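Local coordinates for maltose-binding protein MalE1 (Thermotoga maritima, PDB 6DTU) that binds maltotetraose between its two lobes and probably serves as the periplasmic binding protein of a maltose transport system, at residues F155-V169 and I248-F260. Sequence-based numbering, arbitrary orientation. Where two conformers were deposited one is given.
With GLC (alpha-D-glucopyranose), chain C; GLC (alpha-D-glucopyranose), chain B.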
ATOM      1  N   PHE A 155      -1.157  10.780   3.859  1.00 13.91           N
ATOM      2  CA  PHE A 155      -0.946  11.117   2.448  1.00 12.54           C
ATOM      3  C   PHE A 155      -1.259   9.954   1.511  1.00 14.88           C
ATOM      4  O   PHE A 155      -1.833  10.152   0.430  1.00 16.14           O
ATOM      5  CB  PHE A 155       0.501  11.576   2.269  1.00 15.50           C
ATOM      6  CG  PHE A 155       0.950  11.697   0.829  1.00 13.98           C
ATOM      7  CD1 PHE A 155       0.234  12.450  -0.084  1.00 16.89           C
ATOM      8  CD2 PHE A 155       2.138  11.118   0.416  1.00 14.45           C
ATOM      9  CE1 PHE A 155       0.655  12.570  -1.389  1.00 16.57           C
ATOM     10  CE2 PHE A 155       2.580  11.239  -0.893  1.00 14.25           C
ATOM     11  CZ  PHE A 155       1.839  11.973  -1.800  1.00 14.01           C
ATOM     12  N   TYR A 156      -0.865   8.735   1.884  1.00 13.76           N
ATOM     13  CA  TYR A 156      -1.094   7.593   1.007  1.00 11.64           C
ATOM     14  C   TYR A 156      -2.571   7.468   0.606  1.00 12.56           C
ATOM     15  O   TYR A 156      -2.888   7.156  -0.552  1.00 14.78           O
ATOM     16  CB  TYR A 156      -0.576   6.325   1.679  1.00 11.82           C
ATOM     17  CG  TYR A 156      -0.789   5.070   0.858  1.00 11.84           C
ATOM     18  CD1 TYR A 156       0.167   4.620  -0.064  1.00 11.62           C
ATOM     19  CD2 TYR A 156      -1.964   4.332   0.989  1.00 13.53           C
ATOM     20  CE1 TYR A 156      -0.051   3.464  -0.833  1.00 12.80           C
ATOM     21  CE2 TYR A 156      -2.171   3.170   0.230  1.00 12.53           C
ATOM     22  CZ  TYR A 156      -1.210   2.762  -0.674  1.00 13.56           C
ATOM     23  OH  TYR A 156      -1.434   1.640  -1.408  1.00 14.97           O
ATOM     24  N   TYR A 157      -3.483   7.758   1.535  1.00 14.34           N
ATOM     25  CA  TYR A 157      -4.912   7.620   1.272  1.00 15.54           C
ATOM     26  C   TYR A 157      -5.540   8.842   0.608  1.00 15.71           C
ATOM     27  O   TYR A 157      -6.610   8.719  -0.008  1.00 15.67           O
ATOM     28  CB  TYR A 157      -5.648   7.261   2.575  1.00 14.78           C
ATOM     29  CG  TYR A 157      -5.220   5.901   3.053  1.00 15.03           C
ATOM     30  CD1 TYR A 157      -5.895   4.759   2.635  1.00 13.28           C
ATOM     31  CD2 TYR A 157      -4.106   5.741   3.874  1.00 15.39           C
ATOM     32  CE1 TYR A 157      -5.467   3.495   3.015  1.00 14.50           C
ATOM     33  CE2 TYR A 157      -3.694   4.498   4.265  1.00 13.68           C
ATOM     34  CZ  TYR A 157      -4.384   3.381   3.844  1.00 14.08           C
ATOM     35  OH  TYR A 157      -3.973   2.138   4.209  1.00 16.57           O
ATOM     36  N   ILE A 158      -4.913  10.018   0.716  1.00 13.84           N
ATOM     37  CA  ILE A 158      -5.397  11.221   0.047  1.00 15.67           C
ATOM     38  C   ILE A 158      -4.748  11.391  -1.323  1.00 16.85           C
ATOM     39  O   ILE A 158      -5.242  12.170  -2.152  1.00 16.17           O
ATOM     40  CB  ILE A 158      -5.130  12.425   0.964  1.00 13.58           C
ATOM     41  CG1 ILE A 158      -5.730  12.185   2.356  1.00 15.01           C
ATOM     42  CG2 ILE A 158      -5.688  13.739   0.389  1.00 17.01           C
ATOM     43  CD1 ILE A 158      -7.195  11.833   2.334  1.00 17.74           C
ATOM     44  N   ALA A 159      -3.666  10.669  -1.593  1.00 14.67           N
ATOM     45  CA  ALA A 159      -3.038  10.722  -2.908  1.00 13.95           C
ATOM     46  C   ALA A 159      -3.991  10.582  -4.090  1.00 15.12           C
ATOM     47  O   ALA A 159      -3.762  11.272  -5.096  1.00 17.18           O
ATOM     48  CB  ALA A 159      -1.897   9.695  -3.001  1.00 13.14           C
ATOM     49  N   PRO A 160      -5.026   9.725  -4.079  1.00 14.34           N
ATOM     50  CA  PRO A 160      -5.894   9.664  -5.263  1.00 15.42           C
ATOM     51  C   PRO A 160      -6.486  11.017  -5.625  1.00 16.69           C
ATOM     52  O   PRO A 160      -6.641  11.300  -6.823  1.00 16.29           O
ATOM     53  CB  PRO A 160      -6.979   8.646  -4.877  1.00 15.12           C
ATOM     54  CG  PRO A 160      -6.361   7.809  -3.809  1.00 16.05           C
ATOM     55  CD  PRO A 160      -5.452   8.749  -3.055  1.00 12.85           C
ATOM     56  N   PHE A 161      -6.773  11.873  -4.634  1.00 14.79           N
ATOM     57  CA  PHE A 161      -7.310  13.208  -4.925  1.00 14.28           C
ATOM     58  C   PHE A 161      -6.222  14.128  -5.455  1.00 18.31           C
ATOM     59  O   PHE A 161      -6.433  14.885  -6.413  1.00 18.11           O
ATOM     60  CB  PHE A 161      -7.880  13.858  -3.662  1.00 16.45           C
ATOM     61  CG  PHE A 161      -9.041  13.135  -3.033  1.00 17.77           C
ATOM     62  CD1 PHE A 161      -9.797  12.198  -3.725  1.00 16.42           C
ATOM     63  CD2 PHE A 161      -9.377  13.415  -1.719  1.00 19.95           C
ATOM     64  CE1 PHE A 161     -10.854  11.562  -3.112  1.00 19.80           C
ATOM     65  CE2 PHE A 161     -10.434  12.782  -1.102  1.00 22.79           C
ATOM     66  CZ  PHE A 161     -11.174  11.850  -1.788  1.00 23.07           C
ATOM     67  N   ILE A 162      -5.063  14.101  -4.800  1.00 15.43           N
ATOM     68  CA  ILE A 162      -3.928  14.930  -5.190  1.00 16.84           C
ATOM     69  C   ILE A 162      -3.511  14.625  -6.626  1.00 17.76           C
ATOM     70  O   ILE A 162      -3.323  15.534  -7.445  1.00 17.91           O
ATOM     71  CB  ILE A 162      -2.783  14.699  -4.183  1.00 15.45           C
ATOM     72  CG1 ILE A 162      -3.171  15.286  -2.821  1.00 17.70           C
ATOM     73  CG2 ILE A 162      -1.428  15.216  -4.720  1.00 17.35           C
ATOM     74  CD1 ILE A 162      -2.267  14.870  -1.703  1.00 21.22           C
ATOM     75  N   PHE A 163      -3.328  13.337  -6.945  1.00 15.02           N
ATOM     76  CA  PHE A 163      -2.891  12.972  -8.282  1.00 15.75           C
ATOM     77  C   PHE A 163      -3.995  13.138  -9.309  1.00 16.15           C
ATOM     78  O   PHE A 163      -3.718  13.496 -10.461  1.00 18.61           O
ATOM     79  CB  PHE A 163      -2.370  11.536  -8.296  1.00 15.26           C
ATOM     80  CG  PHE A 163      -1.187  11.298  -7.376  1.00 16.39           C
ATOM     81  CD1 PHE A 163      -0.318  12.320  -7.031  1.00 18.86           C
ATOM     82  CD2 PHE A 163      -0.952  10.035  -6.868  1.00 17.02           C
ATOM     83  CE1 PHE A 163       0.751  12.082  -6.187  1.00 18.66           C
ATOM     84  CE2 PHE A 163       0.108   9.784  -6.052  1.00 16.20           C
ATOM     85  CZ  PHE A 163       0.971  10.814  -5.698  1.00 18.03           C
ATOM     86  N   GLY A 164      -5.244  12.895  -8.925  1.00 18.41           N
ATOM     87  CA  GLY A 164      -6.327  13.042  -9.884  1.00 19.94           C
ATOM     88  C   GLY A 164      -6.387  14.438 -10.475  1.00 16.18           C
ATOM     89  O   GLY A 164      -6.649  14.609 -11.670  1.00 19.19           O
ATOM     90  N   TYR A 165      -6.096  15.451  -9.670  1.00 18.71           N
ATOM     91  CA  TYR A 165      -6.159  16.818 -10.162  1.00 19.44           C
ATOM     92  C   TYR A 165      -4.844  17.301 -10.773  1.00 23.11           C
ATOM     93  O   TYR A 165      -4.781  18.440 -11.243  1.00 28.70           O
ATOM     94  CB  TYR A 165      -6.619  17.765  -9.044  1.00 20.99           C
ATOM     95  CG  TYR A 165      -8.119  17.814  -8.831  1.00 18.37           C
ATOM     96  CD1 TYR A 165      -8.959  18.297  -9.827  1.00 23.61           C
ATOM     97  CD2 TYR A 165      -8.691  17.409  -7.633  1.00 20.66           C
ATOM     98  CE1 TYR A 165     -10.330  18.361  -9.643  1.00 23.87           C
ATOM     99  CE2 TYR A 165     -10.067  17.469  -7.435  1.00 23.78           C
ATOM    100  CZ  TYR A 165     -10.877  17.947  -8.451  1.00 25.22           C
ATOM    101  OH  TYR A 165     -12.245  18.014  -8.296  1.00 27.25           O
ATOM    102  N   GLY A 166      -3.792  16.478 -10.780  1.00 21.76           N
ATOM    103  CA  GLY A 166      -2.551  16.866 -11.427  1.00 20.81           C
ATOM    104  C   GLY A 166      -1.368  17.078 -10.512  1.00 18.37           C
ATOM    105  O   GLY A 166      -0.314  17.520 -10.989  1.00 19.92           O
ATOM    106  N   GLY A 167      -1.502  16.832  -9.216  1.00 16.88           N
ATOM    107  CA  GLY A 167      -0.334  16.801  -8.362  1.00 18.44           C
ATOM    108  C   GLY A 167       0.556  15.629  -8.712  1.00 17.56           C
ATOM    109  O   GLY A 167       0.144  14.706  -9.404  1.00 18.23           O
ATOM    110  N   TYR A 168       1.807  15.681  -8.260  1.00 15.87           N
ATOM    111  CA  TYR A 168       2.736  14.570  -8.475  1.00 17.66           C
ATOM    112  C   TYR A 168       3.810  14.626  -7.400  1.00 19.25           C
ATOM    113  O   TYR A 168       4.028  15.668  -6.785  1.00 17.70           O
ATOM    114  CB  TYR A 168       3.333  14.569  -9.893  1.00 19.24           C
ATOM    115  CG  TYR A 168       4.043  15.853 -10.282  1.00 21.47           C
ATOM    116  CD1 TYR A 168       5.368  16.076  -9.921  1.00 19.39           C
ATOM    117  CD2 TYR A 168       3.393  16.837 -11.013  1.00 20.20           C
ATOM    118  CE1 TYR A 168       6.027  17.256 -10.275  1.00 19.73           C
ATOM    119  CE2 TYR A 168       4.046  18.011 -11.367  1.00 18.67           C
ATOM    120  CZ  TYR A 168       5.353  18.214 -10.993  1.00 18.63           C
ATOM    121  OH  TYR A 168       5.978  19.384 -11.347  1.00 21.09           O
ATOM    122  N   VAL A 169       4.463  13.484  -7.156  1.00 16.89           N
ATOM    123  CA  VAL A 169       5.553  13.451  -6.183  1.00 17.73           C
ATOM    124  C   VAL A 169       6.796  14.045  -6.831  1.00 18.49           C
ATOM    125  O   VAL A 169       7.157  15.194  -6.564  1.00 16.96           O
ATOM    126  CB  VAL A 169       5.819  12.030  -5.641  1.00 17.04           C
ATOM    127  CG1 VAL A 169       6.888  12.075  -4.532  1.00 15.87           C
ATOM    128  CG2 VAL A 169       4.528  11.414  -5.125  1.00 19.31           C
ATOM    129  N   ILE A 248     -12.592   4.517  -6.944  1.00 17.63           N
ATOM    130  CA  ILE A 248     -12.971   5.712  -6.191  1.00 17.31           C
ATOM    131  C   ILE A 248     -13.808   6.591  -7.104  1.00 16.77           C
ATOM    132  O   ILE A 248     -13.500   6.697  -8.310  1.00 19.83           O
ATOM    133  CB  ILE A 248     -11.727   6.457  -5.694  1.00 19.19           C
ATOM    134  CG1 ILE A 248     -10.893   5.547  -4.784  1.00 18.40           C
ATOM    135  CG2 ILE A 248     -12.104   7.776  -4.993  1.00 20.91           C
ATOM    136  CD1 ILE A 248      -9.487   6.087  -4.506  1.00 21.17           C
ATOM    137  N   PRO A 249     -14.905   7.171  -6.628  1.00 19.56           N
ATOM    138  CA  PRO A 249     -15.742   7.988  -7.510  1.00 21.84           C
ATOM    139  C   PRO A 249     -14.933   9.127  -8.114  1.00 21.16           C
ATOM    140  O   PRO A 249     -13.996   9.638  -7.496  1.00 19.34           O
ATOM    141  CB  PRO A 249     -16.835   8.501  -6.569  1.00 20.17           C
ATOM    142  CG  PRO A 249     -16.919   7.430  -5.482  1.00 20.19           C
ATOM    143  CD  PRO A 249     -15.505   6.981  -5.294  1.00 19.81           C
ATOM    144  N   ASP A 250     -15.267   9.483  -9.360  1.00 22.45           N
ATOM    145  CA  ASP A 250     -14.575  10.569 -10.039  1.00 22.43           C
ATOM    146  C   ASP A 250     -14.654  11.834  -9.195  1.00 19.48           C
ATOM    147  O   ASP A 250     -15.694  12.137  -8.604  1.00 21.04           O
ATOM    148  CB  ASP A 250     -15.211  10.856 -11.403  1.00 22.88           C
ATOM    149  CG  ASP A 250     -14.955   9.762 -12.434  1.00 29.55           C
ATOM    150  OD1 ASP A 250     -13.938   9.032 -12.354  1.00 28.94           O
ATOM    151  OD2 ASP A 250     -15.805   9.629 -13.342  1.00 32.22           O
ATOM    152  N   LEU A 251     -13.542  12.576  -9.139  1.00 19.63           N
ATOM    153  CA  LEU A 251     -13.495  13.768  -8.297  1.00 19.20           C
ATOM    154  C   LEU A 251     -14.455  14.829  -8.808  1.00 17.64           C
ATOM    155  O   LEU A 251     -15.066  15.574  -8.027  1.00 21.84           O
ATOM    156  CB  LEU A 251     -12.073  14.307  -8.247  1.00 19.49           C
ATOM    157  CG  LEU A 251     -11.023  13.226  -8.019  1.00 17.79           C
ATOM    158  CD1 LEU A 251      -9.654  13.883  -7.969  1.00 20.03           C
ATOM    159  CD2 LEU A 251     -11.344  12.458  -6.737  1.00 17.46           C
ATOM    160  N   GLU A 252     -14.553  14.939 -10.124  1.00 18.96           N
ATOM    161  CA  GLU A 252     -15.531  15.777 -10.799  1.00 22.80           C
ATOM    162  C   GLU A 252     -15.648  15.252 -12.218  1.00 21.78           C
ATOM    163  O   GLU A 252     -14.931  14.312 -12.592  1.00 19.65           O
ATOM    164  CB  GLU A 252     -15.123  17.267 -10.776  1.00 23.76           C
ATOM    165  CG  GLU A 252     -13.835  17.626 -11.500  1.00 21.87           C
ATOM    166  CD  GLU A 252     -13.564  19.125 -11.482  1.00 26.61           C
ATOM    167  OE1 GLU A 252     -13.107  19.641 -10.442  1.00 23.37           O
ATOM    168  OE2 GLU A 252     -13.824  19.787 -12.510  1.00 30.23           O
ATOM    169  N   PRO A 253     -16.622  15.745 -13.004  1.00 24.43           N
ATOM    170  CA  PRO A 253     -16.773  15.214 -14.363  1.00 21.16           C
ATOM    171  C   PRO A 253     -15.470  15.272 -15.156  1.00 21.67           C
ATOM    172  O   PRO A 253     -14.851  16.341 -15.274  1.00 25.18           O
ATOM    173  CB  PRO A 253     -17.850  16.128 -14.958  1.00 23.80           C
ATOM    174  CG  PRO A 253     -18.700  16.436 -13.765  1.00 23.14           C
ATOM    175  CD  PRO A 253     -17.699  16.703 -12.689  1.00 26.44           C
ATOM    176  N   GLY A 254     -15.031  14.124 -15.665  1.00 21.17           N
ATOM    177  CA  GLY A 254     -13.811  14.029 -16.453  1.00 22.20           C
ATOM    178  C   GLY A 254     -12.515  14.016 -15.677  1.00 18.70           C
ATOM    179  O   GLY A 254     -11.446  14.127 -16.287  1.00 22.01           O
ATOM    180  N   VAL A 255     -12.570  13.862 -14.360  1.00 21.13           N
ATOM    181  CA  VAL A 255     -11.366  13.837 -13.536  1.00 21.21           C
ATOM    182  C   VAL A 255     -11.401  12.604 -12.639  1.00 21.22           C
ATOM    183  O   VAL A 255     -12.002  12.646 -11.554  1.00 19.82           O
ATOM    184  CB  VAL A 255     -11.239  15.125 -12.707  1.00 20.25           C
ATOM    185  CG1 VAL A 255      -9.980  15.068 -11.844  1.00 21.95           C
ATOM    186  CG2 VAL A 255     -11.241  16.354 -13.612  1.00 23.21           C
ATOM    187  N   PRO A 256     -10.826  11.481 -13.048  1.00 20.37           N
ATOM    188  CA  PRO A 256     -10.830  10.318 -12.158  1.00 19.50           C
ATOM    189  C   PRO A 256      -9.813  10.450 -11.037  1.00 19.42           C
ATOM    190  O   PRO A 256      -8.796  11.137 -11.151  1.00 19.14           O
ATOM    191  CB  PRO A 256     -10.471   9.148 -13.079  1.00 20.80           C
ATOM    192  CG  PRO A 256      -9.744   9.766 -14.219  1.00 23.18           C
ATOM    193  CD  PRO A 256     -10.285  11.161 -14.384  1.00 21.61           C
ATOM    194  N   ALA A 257     -10.110   9.763  -9.941  1.00 18.84           N
ATOM    195  CA  ALA A 257      -9.125   9.603  -8.884  1.00 16.16           C
ATOM    196  C   ALA A 257      -7.989   8.739  -9.401  1.00 15.97           C
ATOM    197  O   ALA A 257      -8.199   7.851 -10.213  1.00 15.13           O
ATOM    198  CB  ALA A 257      -9.752   8.891  -7.682  1.00 19.62           C
ATOM    199  N   ARG A 258      -6.768   9.000  -8.923  1.00 15.67           N
ATOM    200  CA  ARG A 258      -5.586   8.265  -9.376  0.57 17.51           C
ATOM    201  C   ARG A 258      -4.771   7.816  -8.170  1.00 15.96           C
ATOM    202  O   ARG A 258      -3.874   8.534  -7.713  1.00 16.07           O
ATOM    203  CB  ARG A 258      -4.760   9.103 -10.354  0.57 17.85           C
ATOM    204  CG  ARG A 258      -5.554   9.535 -11.591  0.57 19.35           C
ATOM    205  CD  ARG A 258      -4.718  10.343 -12.566  0.57 20.66           C
ATOM    206  NE  ARG A 258      -5.440  10.555 -13.813  0.57 19.59           N
ATOM    207  CZ  ARG A 258      -5.596   9.623 -14.749  0.57 21.46           C
ATOM    208  NH1 ARG A 258      -5.075   8.414 -14.584  0.57 21.55           N
ATOM    209  NH2 ARG A 258      -6.271   9.898 -15.852  0.57 23.88           N
ATOM    210  N   PRO A 259      -5.049   6.621  -7.641  1.00 14.05           N
ATOM    211  CA  PRO A 259      -4.351   6.147  -6.439  1.00 13.95           C
ATOM    212  C   PRO A 259      -2.908   5.729  -6.720  1.00 14.37           C
ATOM    213  O   PRO A 259      -2.510   5.452  -7.847  1.00 15.36           O
ATOM    214  CB  PRO A 259      -5.181   4.918  -6.035  1.00 14.10           C
ATOM    215  CG  PRO A 259      -5.733   4.404  -7.338  1.00 17.18           C
ATOM    216  CD  PRO A 259      -6.035   5.640  -8.126  1.00 16.07           C
ATOM    217  N   PHE A 260      -2.123   5.676  -5.650  1.00 13.03           N
ATOM    218  CA  PHE A 260      -0.835   5.002  -5.730  1.00 13.03           C
ATOM    219  C   PHE A 260      -1.023   3.546  -6.140  1.00 11.24           C
ATOM    220  O   PHE A 260      -1.979   2.878  -5.733  1.00 13.86           O
ATOM    221  CB  PHE A 260      -0.147   5.024  -4.361  1.00 13.85           C
ATOM    222  CG  PHE A 260       0.720   6.239  -4.090  1.00 13.41           C
ATOM    223  CD1 PHE A 260       1.741   6.631  -4.956  1.00 14.70           C
ATOM    224  CD2 PHE A 260       0.536   6.972  -2.934  1.00 13.05           C
ATOM    225  CE1 PHE A 260       2.549   7.757  -4.653  1.00 14.89           C
ATOM    226  CE2 PHE A 260       1.310   8.075  -2.647  1.00 13.85           C
ATOM    227  CZ  PHE A 260       2.316   8.461  -3.497  1.00 16.67           C
TER
HETATM  228  C1  GLC C   2      -0.907  -0.315   2.939  1.00 12.63           C
HETATM  229  C2  GLC C   2      -0.075  -0.275   1.709  1.00 12.95           C
HETATM  230  C3  GLC C   2       1.217   0.357   1.965  1.00 13.78           C
HETATM  231  C4  GLC C   2       1.045   1.764   2.499  1.00 10.93           C
HETATM  232  C5  GLC C   2       0.143   1.790   3.770  1.00 11.85           C
HETATM  233  C6  GLC C   2      -0.247   3.117   4.149  1.00 13.17           C
HETATM  234  O2  GLC C   2       0.189  -1.658   1.329  1.00 14.30           O
HETATM  235  O3  GLC C   2       1.983   0.492   0.710  1.00 12.94           O
HETATM  236  O4  GLC C   2       2.348   2.301   2.919  1.00 15.28           O
HETATM  237  O5  GLC C   2      -1.139   1.057   3.397  1.00 14.15           O
HETATM  238  O6  GLC C   2      -0.785   3.072   5.460  1.00 17.84           O
HETATM  239  C1  GLC B   3       2.905   3.298   2.121  1.00 13.65           C
HETATM  240  C2  GLC B   3       4.344   3.020   1.934  1.00 12.84           C
HETATM  241  C3  GLC B   3       5.088   3.050   3.234  1.00 13.47           C
HETATM  242  C4  GLC B   3       4.967   4.359   3.910  1.00 14.09           C
HETATM  243  C5  GLC B   3       3.478   4.709   4.156  1.00 14.09           C
HETATM  244  C6  GLC B   3       3.314   6.013   4.652  1.00 12.87           C
HETATM  245  O2  GLC B   3       4.488   1.694   1.351  1.00 14.74           O
HETATM  246  O3  GLC B   3       6.501   2.759   2.992  1.00 14.87           O
HETATM  247  O4  GLC B   3       5.642   4.258   5.195  1.00 14.08           O
HETATM  248  O5  GLC B   3       2.729   4.604   2.790  1.00 13.14           O
HETATM  249  O6  GLC B   3       1.940   6.222   4.894  1.00 17.47           O
HETATM  250  O   HOH W   1      -3.180   5.766  -2.997  1.00 13.62           O
HETATM  251  O   HOH W   2      -3.203   2.896  -3.354  1.00 13.97           O
HETATM  252  O   HOH W   3      -7.465  12.563 -13.263  1.00 19.85           O
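Pro160 of helix 155-164 lies against Pro259 of the irregular chain 248-260, their CA atoms 4.0 Å apart, and Gly164 lies against Ala257. In this periplasmic binding protein fold the chain 248-260 links strand 243-246 to strand 260-268 and runs past the helix beside the sugar site. The helix kinks at Pro160. Arg258 N donates to Pro160 O at 3.1 Å, nearly straight, and the same oxygen accepts from Gly164 N. Gly164 has no side chain, which lets the chains come close; a CB there would collide with Leu251 CD1 and Pro256 O.

Phe260 fills an aromatic cluster with Phe155, Tyr156 and Phe163. Phe163 turns its edge to the Phe260 face, with centroids 4.9 Å apart and planes at 84°. Phe260 in turn points its edge at the Phe155 face in an offset edge-to-face pair, planes at 88°. Tyr156 lies near parallel to Phe260 but slid aside, Tyr156 CD1 3.7 Å from Phe260 CD2. With CG anti to the backbone N (chi1 179°), the Tyr156 ring takes C4 of one glucose over its face. A water joins Tyr156 OH to Phe260 O. Were Tyr156 replaced by an alanine, that glucose would probably lose the ring face under its C4, and a gap would probably open beside Phe260 CD2.

At the far end Leu251 CD2 meets Phe161 CD1, and Val255 CG1 sits over the Tyr165 face. Tyr165 OH donates to the anti lone pair of Glu252 OE1 at 2.8 Å, an oxygen also salt-bridged to Lys191.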